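Local coordinates for chloride intracellular channel exc-4 (Caenorhabditis elegans, PDB 2YV9), which may insert into membranes and form chloride ion channels, and is required to regulate the lumen size of the growing excretory canal, at residues 125-130 with 163-168; 19-25 with 79-85; 225-229 with 268-272. The contacts are given in a common frame with arbitrary orientation. Residues are numbered along the deposited sequence.

Interaction 1: residues 125-130 with 163-168; sequences NLYRNF and RVCEQL
Leu126 lies over Gln167 and reaches past it to Leu168. Its CD1 is 4.1 Å from Gln167 CB, 3.8 Å from Leu168 CD2 and 4.3 Å from Val164 CG1. The t,p rotamer of Leu126 carries CD1 across to the other segment, and Gln167 is m,m. Both segments are interior turns of helices 117-140 and 155-178. They run antiparallel, with axes 8.6 Å apart at closest approach and N-to-C directions at 162°. The register pairs Leu126 with Gln167 (CA to CA 5.3 Å) and Asn129 with Val164 (CA to CA 5.5 Å). Val164, chi1 t, lays CG2 against the backbone of the facing helix, 3.4 Å from Asn129 C and 3.3 Å from Phe130 N. Asn125, Asn129 and Gln167 all point CA-to-CB toward the partner helix, adding polar side chains beside the apolar contacts of Leu126, Val164 and Leu168. Nearby, Arg163 NH1 donates to a water at 3.1 Å, and Arg128 NH2 reaches the same water weakly at 3.3 Å. Arg128 forms a salt bridge with Glu88 of the second subunit. Ile202 of helix 190-210 touches Leu126 and Phe130. The arrangement is typical of antiparallel helices in the all-helical C-terminal domain of the GST fold.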
loop_
_atom_site.group_PDB
_atom_site.type_symbol
_atom_site.label_atom_id
_atom_site.label_comp_id
_atom_site.label_asym_id
_atom_site.label_seq_id
_atom_site.Cartn_x
_atom_site.Cartn_y
_atom_site.Cartn_z
ATOM N N ASN A 125 -12.922 7.721 -11.009
ATOM C CA ASN A 125 -13.612 7.490 -12.264
ATOM C C ASN A 125 -12.744 8.006 -13.428
ATOM O O ASN A 125 -12.657 7.388 -14.512
ATOM C CB ASN A 125 -14.985 8.162 -12.272
ATOM C CG ASN A 125 -15.961 7.518 -13.266
ATOM O OD1 ASN A 125 -15.578 6.857 -14.210
ATOM N ND2 ASN A 125 -17.249 7.722 -13.020
ATOM N N LEU A 126 -12.086 9.149 -13.198
ATOM C CA LEU A 126 -11.197 9.704 -14.236
ATOM C C LEU A 126 -10.083 8.692 -14.552
ATOM O O LEU A 126 -9.832 8.336 -15.734
ATOM C CB LEU A 126 -10.582 10.997 -13.735
ATOM C CG LEU A 126 -9.458 11.545 -14.605
ATOM C CD1 LEU A 126 -9.969 11.922 -16.006
ATOM C CD2 LEU A 126 -8.718 12.710 -13.819
ATOM N N TYR A 127 -9.376 8.261 -13.512
ATOM C CA TYR A 127 -8.159 7.439 -13.783
ATOM C C TYR A 127 -8.522 6.058 -14.292
ATOM O O TYR A 127 -7.815 5.497 -15.120
ATOM C CB TYR A 127 -7.243 7.362 -12.574
ATOM C CG TYR A 127 -5.855 6.950 -12.895
ATOM C CD1 TYR A 127 -5.047 7.717 -13.686
ATOM C CD2 TYR A 127 -5.353 5.814 -12.339
ATOM C CE1 TYR A 127 -3.749 7.296 -13.980
ATOM C CE2 TYR A 127 -4.080 5.376 -12.603
ATOM C CZ TYR A 127 -3.287 6.112 -13.407
ATOM O OH TYR A 127 -2.022 5.574 -13.618
ATOM N N ARG A 128 -9.643 5.530 -13.822
ATOM C CA ARG A 128 -10.172 4.243 -14.341
ATOM C C ARG A 128 -10.429 4.333 -15.858
ATOM O O ARG A 128 -10.030 3.445 -16.657
ATOM C CB ARG A 128 -11.434 3.935 -13.605
ATOM C CG ARG A 128 -12.328 2.824 -14.148
ATOM C CD ARG A 128 -13.505 2.784 -13.187
ATOM N NE ARG A 128 -14.775 2.814 -13.849
ATOM C CZ ARG A 128 -15.887 3.338 -13.346
ATOM N NH1 ARG A 128 -15.966 3.925 -12.128
ATOM N NH2 ARG A 128 -16.992 3.246 -14.093
ATOM N N ASN A 129 -11.085 5.393 -16.298
ATOM C CA ASN A 129 -11.332 5.499 -17.730
ATOM C C ASN A 129 -10.053 5.749 -18.556
ATOM O O ASN A 129 -9.925 5.273 -19.683
ATOM C CB ASN A 129 -12.399 6.527 -18.037
ATOM C CG ASN A 129 -13.780 5.998 -17.737
ATOM O OD1 ASN A 129 -14.496 6.545 -16.918
ATOM N ND2 ASN A 129 -14.167 4.957 -18.422
ATOM N N PHE A 130 -9.121 6.509 -17.988
ATOM C CA PHE A 130 -7.809 6.719 -18.617
ATOM C C PHE A 130 -7.134 5.356 -18.831
ATOM O O PHE A 130 -6.658 5.077 -19.912
ATOM C CB PHE A 130 -6.923 7.605 -17.745
ATOM C CG PHE A 130 -5.481 7.689 -18.198
ATOM C CD1 PHE A 130 -5.115 8.298 -19.389
ATOM C CD2 PHE A 130 -4.501 7.167 -17.382
ATOM C CE1 PHE A 130 -3.752 8.380 -19.747
ATOM C CE2 PHE A 130 -3.150 7.248 -17.751
ATOM C CZ PHE A 130 -2.801 7.861 -18.918
ATOM N N ARG A 163 -15.201 9.012 -22.412
ATOM C CA ARG A 163 -15.447 8.934 -20.971
ATOM C C ARG A 163 -14.396 9.638 -20.170
ATOM O O ARG A 163 -14.698 10.284 -19.160
ATOM C CB ARG A 163 -15.634 7.510 -20.478
ATOM C CG ARG A 163 -16.849 6.854 -21.046
ATOM C CD ARG A 163 -17.406 5.784 -20.102
ATOM N NE ARG A 163 -18.736 5.372 -20.540
ATOM C CZ ARG A 163 -19.447 4.400 -19.985
ATOM N NH1 ARG A 163 -18.993 3.711 -18.932
ATOM N NH2 ARG A 163 -20.645 4.135 -20.470
ATOM N N VAL A 164 -13.138 9.537 -20.614
ATOM C CA VAL A 164 -12.091 10.386 -20.036
ATOM C C VAL A 164 -12.465 11.859 -20.143
ATOM O O VAL A 164 -12.429 12.587 -19.171
ATOM C CB VAL A 164 -10.668 10.111 -20.651
ATOM C CG1 VAL A 164 -9.625 11.130 -20.198
ATOM C CG2 VAL A 164 -10.224 8.647 -20.264
ATOM N N CYS A 165 -12.817 12.313 -21.342
ATOM C CA CYS A 165 -13.157 13.712 -21.543
ATOM C C CYS A 165 -14.376 14.134 -20.694
ATOM O O CYS A 165 -14.392 15.209 -20.098
ATOM C CB CYS A 165 -13.433 13.965 -22.996
ATOM S SG CYS A 165 -11.911 13.893 -23.971
ATOM N N GLU A 166 -15.355 13.220 -20.600
ATOM C CA GLU A 166 -16.533 13.457 -19.710
ATOM C C GLU A 166 -16.113 13.707 -18.268
ATOM O O GLU A 166 -16.626 14.607 -17.600
ATOM C CB GLU A 166 -17.451 12.236 -19.774
ATOM C CG GLU A 166 -18.791 12.488 -19.115
ATOM C CD GLU A 166 -19.716 11.282 -19.116
ATOM O OE1 GLU A 166 -19.413 10.254 -19.773
ATOM O OE2 GLU A 166 -20.755 11.379 -18.421
ATOM N N GLN A 167 -15.208 12.893 -17.741
ATOM C CA GLN A 167 -14.774 13.035 -16.313
ATOM C C GLN A 167 -13.935 14.304 -16.086
ATOM O O GLN A 167 -14.073 15.051 -15.078
ATOM C CB GLN A 167 -14.024 11.803 -15.850
ATOM C CG GLN A 167 -14.827 10.540 -15.943
ATOM C CD GLN A 167 -16.059 10.596 -15.011
ATOM O OE1 GLN A 167 -15.994 11.088 -13.865
ATOM N NE2 GLN A 167 -17.191 10.136 -15.523
ATOM N N LEU A 168 -13.062 14.578 -17.045
ATOM C CA LEU A 168 -12.313 15.841 -17.058
ATOM C C LEU A 168 -13.287 17.021 -17.067
ATOM O O LEU A 168 -13.080 18.031 -16.368
ATOM C CB LEU A 168 -11.394 15.911 -18.289
ATOM C CG LEU A 168 -10.178 15.007 -18.201
ATOM C CD1 LEU A 168 -9.481 14.917 -19.607
ATOM C CD2 LEU A 168 -9.181 15.426 -17.128
HETATM O O HOH W 1 -16.427 4.074 -17.216
#

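Interaction 2: residues 19-25 with 79-85. With CA (calcium ion), chain C.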
loop_
_atom_site.group_PDB
_atom_site.type_symbol
_atom_site.label_atom_id
_atom_site.label_comp_id
_atom_site.label_asym_id
_atom_site.label_seq_id
_atom_site.Cartn_x
_atom_site.Cartn_y
_atom_site.Cartn_z
ATOM N N LEU A 19 11.978 13.233 11.909
ATOM C CA LEU A 19 12.630 12.979 10.644
ATOM C C LEU A 19 11.915 11.801 10.008
ATOM O O LEU A 19 11.921 10.697 10.576
ATOM C CB LEU A 19 14.123 12.623 10.813
ATOM C CG LEU A 19 14.827 12.108 9.552
ATOM C CD1 LEU A 19 14.742 13.199 8.441
ATOM C CD2 LEU A 19 16.273 11.702 9.851
ATOM N N LEU A 20 11.294 12.049 8.852
ATOM C CA LEU A 20 10.568 11.024 8.084
ATOM C C LEU A 20 11.311 10.828 6.772
ATOM O O LEU A 20 11.544 11.813 6.045
ATOM C CB LEU A 20 9.144 11.490 7.818
ATOM C CG LEU A 20 8.299 11.830 9.051
ATOM C CD1 LEU A 20 6.925 12.464 8.687
ATOM C CD2 LEU A 20 8.157 10.605 9.951
ATOM N N GLU A 21 11.744 9.596 6.501
ATOM C CA GLU A 21 12.425 9.273 5.252
ATOM C C GLU A 21 11.413 8.522 4.394
ATOM O O GLU A 21 10.724 7.640 4.883
ATOM C CB GLU A 21 13.695 8.452 5.508
ATOM C CG GLU A 21 14.600 9.105 6.562
ATOM C CD GLU A 21 15.743 8.218 7.014
ATOM O OE1 GLU A 21 16.535 7.782 6.145
ATOM O OE2 GLU A 21 15.869 7.989 8.242
ATOM N N LEU A 22 11.273 8.957 3.148
ATOM C CA LEU A 22 10.407 8.315 2.180
ATOM C C LEU A 22 11.246 7.684 1.092
ATOM O O LEU A 22 12.078 8.354 0.478
ATOM C CB LEU A 22 9.483 9.349 1.563
ATOM C CG LEU A 22 8.448 8.741 0.618
ATOM C CD1 LEU A 22 7.392 7.948 1.377
ATOM C CD2 LEU A 22 7.795 9.873 -0.137
ATOM N N TYR A 23 11.009 6.390 0.862
ATOM C CA TYR A 23 11.673 5.642 -0.186
ATOM C C TYR A 23 10.661 5.561 -1.309
ATOM O O TYR A 23 9.522 5.179 -1.079
ATOM C CB TYR A 23 12.023 4.228 0.296
ATOM C CG TYR A 23 13.175 4.184 1.271
ATOM C CD1 TYR A 23 14.457 3.884 0.859
ATOM C CD2 TYR A 23 12.979 4.508 2.613
ATOM C CE1 TYR A 23 15.510 3.857 1.760
ATOM C CE2 TYR A 23 14.023 4.468 3.513
ATOM C CZ TYR A 23 15.282 4.150 3.083
ATOM O OH TYR A 23 16.317 4.132 4.002
ATOM N N VAL A 24 11.069 5.945 -2.502
ATOM C CA VAL A 24 10.213 5.966 -3.674
ATOM C C VAL A 24 10.794 5.054 -4.765
ATOM O O VAL A 24 11.993 4.914 -4.899
ATOM C CB VAL A 24 9.983 7.396 -4.207
ATOM C CG1 VAL A 24 9.284 8.278 -3.107
ATOM C CG2 VAL A 24 11.289 8.039 -4.747
ATOM N N LYS A 25 9.907 4.490 -5.577
ATOM C CA LYS A 25 10.332 3.697 -6.708
ATOM C C LYS A 25 11.137 4.541 -7.700
ATOM O O LYS A 25 10.691 5.598 -8.112
ATOM C CB LYS A 25 9.105 3.118 -7.416
ATOM C CG LYS A 25 9.484 2.199 -8.567
ATOM C CD LYS A 25 8.343 1.860 -9.536
ATOM C CE LYS A 25 8.936 1.179 -10.799
ATOM N NZ LYS A 25 9.802 2.121 -11.652
ATOM N N PRO A 79 7.818 0.410 -2.505
ATOM C CA PRO A 79 7.595 1.810 -2.264
ATOM C C PRO A 79 6.174 2.149 -2.615
ATOM O O PRO A 79 5.565 1.475 -3.440
ATOM C CB PRO A 79 8.575 2.517 -3.199
ATOM C CG PRO A 79 9.581 1.508 -3.554
ATOM C CD PRO A 79 8.861 0.217 -3.523
ATOM N N PRO A 80 5.624 3.187 -1.959
ATOM C CA PRO A 80 6.260 4.005 -0.933
ATOM C C PRO A 80 6.406 3.303 0.413
ATOM O O PRO A 80 5.538 2.523 0.852
ATOM C CB PRO A 80 5.277 5.157 -0.755
ATOM C CG PRO A 80 3.952 4.556 -1.125
ATOM C CD PRO A 80 4.210 3.573 -2.179
ATOM N N ILE A 81 7.537 3.593 1.060
ATOM C CA ILE A 81 7.840 3.115 2.395
ATOM C C ILE A 81 8.393 4.347 3.154
ATOM O O ILE A 81 9.218 5.084 2.624
ATOM C CB ILE A 81 8.939 1.992 2.408
ATOM C CG1 ILE A 81 8.346 0.718 1.843
ATOM C CG2 ILE A 81 9.376 1.687 3.799
ATOM C CD1 ILE A 81 9.424 -0.274 1.439
ATOM N N MET A 82 7.966 4.539 4.400
ATOM C CA MET A 82 8.387 5.667 5.217
ATOM C C MET A 82 9.026 5.164 6.493
ATOM O O MET A 82 8.468 4.226 7.156
ATOM C CB MET A 82 7.224 6.615 5.509
ATOM C CG MET A 82 7.682 7.948 6.108
ATOM S SD MET A 82 6.313 9.122 6.206
ATOM C CE MET A 82 5.256 8.466 7.459
ATOM N N ILE A 83 10.217 5.734 6.809
ATOM C CA ILE A 83 10.992 5.344 7.970
ATOM C C ILE A 83 11.058 6.473 8.959
ATOM O O ILE A 83 11.274 7.642 8.556
ATOM C CB ILE A 83 12.467 4.979 7.634
ATOM C CG1 ILE A 83 12.530 4.037 6.441
ATOM C CG2 ILE A 83 13.096 4.314 8.829
ATOM C CD1 ILE A 83 11.761 2.888 6.621
ATOM N N GLU A 84 10.802 6.142 10.219
ATOM C CA GLU A 84 10.988 7.148 11.320
ATOM C C GLU A 84 11.944 6.520 12.323
ATOM O O GLU A 84 11.571 5.949 13.336
ATOM C CB GLU A 84 9.673 7.539 11.951
ATOM C CG GLU A 84 9.743 8.764 12.871
ATOM C CD GLU A 84 8.350 9.312 13.187
ATOM O OE1 GLU A 84 7.318 8.720 12.760
ATOM O OE2 GLU A 84 8.271 10.330 13.910
ATOM N N GLU A 85 13.213 6.619 11.995
ATOM C CA GLU A 85 14.251 5.878 12.698
ATOM C C GLU A 85 14.332 6.239 14.179
ATOM O O GLU A 85 14.524 5.368 15.017
ATOM C CB GLU A 85 15.584 6.121 12.037
ATOM C CG GLU A 85 16.279 4.876 11.761
ATOM C CD GLU A 85 17.602 5.105 11.109
ATOM O OE1 GLU A 85 17.789 6.117 10.426
ATOM O OE2 GLU A 85 18.451 4.226 11.311
HETATM CA CA CA C . 3.793 0.568 0.421
HETATM O O HOH W 2 13.882 8.393 9.884
HETATM O O HOH W 3 3.109 -0.081 -2.090
#
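The two backbones run antiparallel, their strand axes 4.5 Å apart at closest approach and at 155°. Glu21 and Ile83 form a hydrogen-bonded pair: Glu21 N to Ile83 O is 2.9 Å and Ile83 N to Glu21 O 2.8 Å. Leu22 and Met82 are the non-hydrogen-bonded pair between. At Tyr23 and Ile81 the bond from Tyr23 N to Ile81 O is 2.8 Å, while that from Ile81 N to Tyr23 O is weak at 3.3 Å. Strand 19-25 also bonds in parallel to strand 57-63, so it is an inner strand of the four-stranded sheet. This is the thioredoxin-like N-terminal domain of the GST fold, with the cis-proline, here Pro80, just before strand 81-84. Pro80 O binds the calcium ion at 2.7 Å, alongside Gln78 O and Thr92 O. Leu22 CD1 packs on Pro80 CB (4.1 Å) and Met82 CB (4.3 Å). That face meets helices 38-52 and 94-107 through Trp44 and Ile97. Glu21, Tyr23, Ile81 and Ile83 share the other face, where Phe74 of helix 68-74 packs. There Ile83 CG1 meets the edge of the Tyr23 ring, 3.3 Å from CE2. Pro79 CB lies 3.4 Å from Lys25 N.

Interaction 3: residues 225-229 with 268-272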
loop_
_atom_site.group_PDB
_atom_site.type_symbol
_atom_site.label_atom_id
_atom_site.label_comp_id
_atom_site.label_asym_id
_atom_site.label_seq_id
_atom_site.Cartn_x
_atom_site.Cartn_y
_atom_site.Cartn_z
ATOM N N ILE A 225 -4.530 22.757 -13.028
ATOM C CA ILE A 225 -3.234 22.179 -13.454
ATOM C C ILE A 225 -2.133 23.257 -13.306
ATOM O O ILE A 225 -1.020 23.013 -12.811
ATOM C CB ILE A 225 -3.340 21.642 -14.883
ATOM C CG1 ILE A 225 -4.286 20.417 -14.895
ATOM C CG2 ILE A 225 -1.925 21.285 -15.439
ATOM C CD1 ILE A 225 -4.801 20.018 -16.260
ATOM N N LEU A 226 -2.430 24.475 -13.730
ATOM C CA LEU A 226 -1.503 25.589 -13.482
ATOM C C LEU A 226 -1.170 25.749 -12.001
ATOM O O LEU A 226 -0.018 25.901 -11.655
ATOM C CB LEU A 226 -2.073 26.876 -14.052
ATOM C CG LEU A 226 -1.199 28.130 -13.912
ATOM C CD1 LEU A 226 0.275 27.974 -14.338
ATOM C CD2 LEU A 226 -1.896 29.321 -14.680
ATOM N N THR A 227 -2.183 25.672 -11.145
ATOM C CA THR A 227 -1.959 25.666 -9.714
ATOM C C THR A 227 -0.963 24.564 -9.350
ATOM O O THR A 227 -0.040 24.800 -8.616
ATOM C CB THR A 227 -3.275 25.581 -8.963
ATOM O OG1 THR A 227 -4.021 26.771 -9.291
ATOM C CG2 THR A 227 -3.041 25.498 -7.489
ATOM N N ALA A 228 -1.127 23.374 -9.916
ATOM C CA ALA A 228 -0.177 22.285 -9.646
ATOM C C ALA A 228 1.277 22.686 -9.949
ATOM O O ALA A 228 2.199 22.459 -9.182
ATOM C CB ALA A 228 -0.540 21.065 -10.520
ATOM N N TYR A 229 1.432 23.228 -11.128
ATOM C CA TYR A 229 2.733 23.609 -11.693
ATOM C C TYR A 229 3.307 24.830 -10.975
ATOM O O TYR A 229 4.423 25.221 -11.307
ATOM C CB TYR A 229 2.556 23.898 -13.183
ATOM C CG TYR A 229 2.102 22.732 -14.026
ATOM C CD1 TYR A 229 2.232 21.397 -13.573
ATOM C CD2 TYR A 229 1.692 22.914 -15.349
ATOM C CE1 TYR A 229 1.852 20.316 -14.408
ATOM C CE2 TYR A 229 1.349 21.839 -16.156
ATOM C CZ TYR A 229 1.426 20.547 -15.660
ATOM O OH TYR A 229 1.087 19.485 -16.476
ATOM N N THR A 268 7.805 18.893 -18.396
ATOM C CA THR A 268 6.978 19.796 -19.174
ATOM C C THR A 268 5.818 20.268 -18.305
ATOM O O THR A 268 4.869 19.531 -18.093
ATOM C CB THR A 268 6.452 19.087 -20.431
ATOM O OG1 THR A 268 7.557 18.711 -21.259
ATOM C CG2 THR A 268 5.524 19.980 -21.220
ATOM N N HIS A 269 5.933 21.492 -17.795
ATOM C CA HIS A 269 4.914 22.139 -17.015
ATOM C C HIS A 269 4.455 23.397 -17.719
ATOM O O HIS A 269 4.660 24.493 -17.218
ATOM C CB HIS A 269 5.475 22.504 -15.636
ATOM C CG HIS A 269 5.794 21.321 -14.791
ATOM N ND1 HIS A 269 6.432 21.412 -13.575
ATOM C CD2 HIS A 269 5.534 20.007 -14.984
ATOM C CE1 HIS A 269 6.540 20.210 -13.048
ATOM N NE2 HIS A 269 6.029 19.336 -13.896
ATOM N N THR A 270 3.803 23.202 -18.846
ATOM C CA THR A 270 3.463 24.276 -19.759
ATOM C C THR A 270 2.003 24.197 -20.105
ATOM O O THR A 270 1.525 23.181 -20.584
ATOM C CB THR A 270 4.288 24.094 -21.027
ATOM O OG1 THR A 270 5.659 24.332 -20.684
ATOM C CG2 THR A 270 3.839 25.041 -22.107
ATOM N N ILE A 271 1.300 25.291 -19.871
ATOM C CA ILE A 271 -0.085 25.435 -20.197
ATOM C C ILE A 271 -0.244 25.917 -21.649
ATOM O O ILE A 271 0.497 26.801 -22.094
ATOM C CB ILE A 271 -0.711 26.524 -19.279
ATOM C CG1 ILE A 271 -0.458 26.175 -17.797
ATOM C CG2 ILE A 271 -2.205 26.684 -19.601
ATOM C CD1 ILE A 271 -0.988 24.798 -17.362
ATOM N N PRO A 272 -1.196 25.344 -22.404
ATOM C CA PRO A 272 -1.381 25.886 -23.753
ATOM C C PRO A 272 -1.660 27.403 -23.762
ATOM O O PRO A 272 -2.279 27.965 -22.829
ATOM C CB PRO A 272 -2.584 25.113 -24.295
ATOM C CG PRO A 272 -2.555 23.831 -23.528
ATOM C CD PRO A 272 -2.100 24.209 -22.144
HETATM O O HOH W 4 2.336 19.677 -18.950
HETATM O O HOH W 5 6.297 24.200 -12.782
#
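Ile225 begins the first segment, near the C-terminal end of helix 219-228. Its CA-to-CB bond points toward the loop, and CG2 lies 4.1 Å from Ile271 CD1. Leu226 follows. Its CD1 is 4.0 Å from Ile271 CG1, and its backbone N is 3.9 Å from Ile271 CD1, so the isoleucine side chain rests against the helix surface. Thr227 and Ala228 do not reach 268-272. Tyr229 makes the main contact. Its N still bonds to Ile225 O at 3.0 Å, and its CA-to-CB bond points toward the loop. The ring forms an offset stack with the ring of His269, with centroids 4.5 Å apart and planes at 8°. His269 CA also lies over the tyrosine ring, 3.8 Å from its centroid, as a CH-pi contact. Tyr229 CD2 touches Ile271 CD1 at 3.8 Å. Two waters join the polar groups. One lies 2.8 Å from Tyr229 OH and donates to Thr268 O at 2.7 Å. The other donates to Tyr229 O at 2.6 Å and lies 2.9 Å from His269 ND1. Tyr229 OH also hydrogen-bonds His200 of helix 190-210, whose ring meets both stacked rings steeply. Pro272 is the N-cap of helix 273-280, and Leu276 of that helix touches Leu226 and Ile271. The loop thus packs on the C-terminal part of helix 219-228, beside helix 190-210, and leads into helix 273-280.

Interaction 2 belongs to the thioredoxin-like N-terminal domain, and interactions 1 and 3 to the helical C-terminal domain. The centre of interaction 2 is about 31 Å from that of interaction 1 and about 28 Å from that of interaction 3. It lies across the chain's centre from both. Interactions 1 and 3 are closer, with centres about 19 Å apart and nearest atoms about 6 Å apart. They do not touch, but helix 190-210 packs against both: Ile202 and Leu199 meet interaction 1, His200 and Leu199 interaction 3. The calcium ion is bound at interaction 2. Helix 38-52, which packs on strand 19-25 here, falls within residues 38-58, predicted to become a transmembrane helix after insertion.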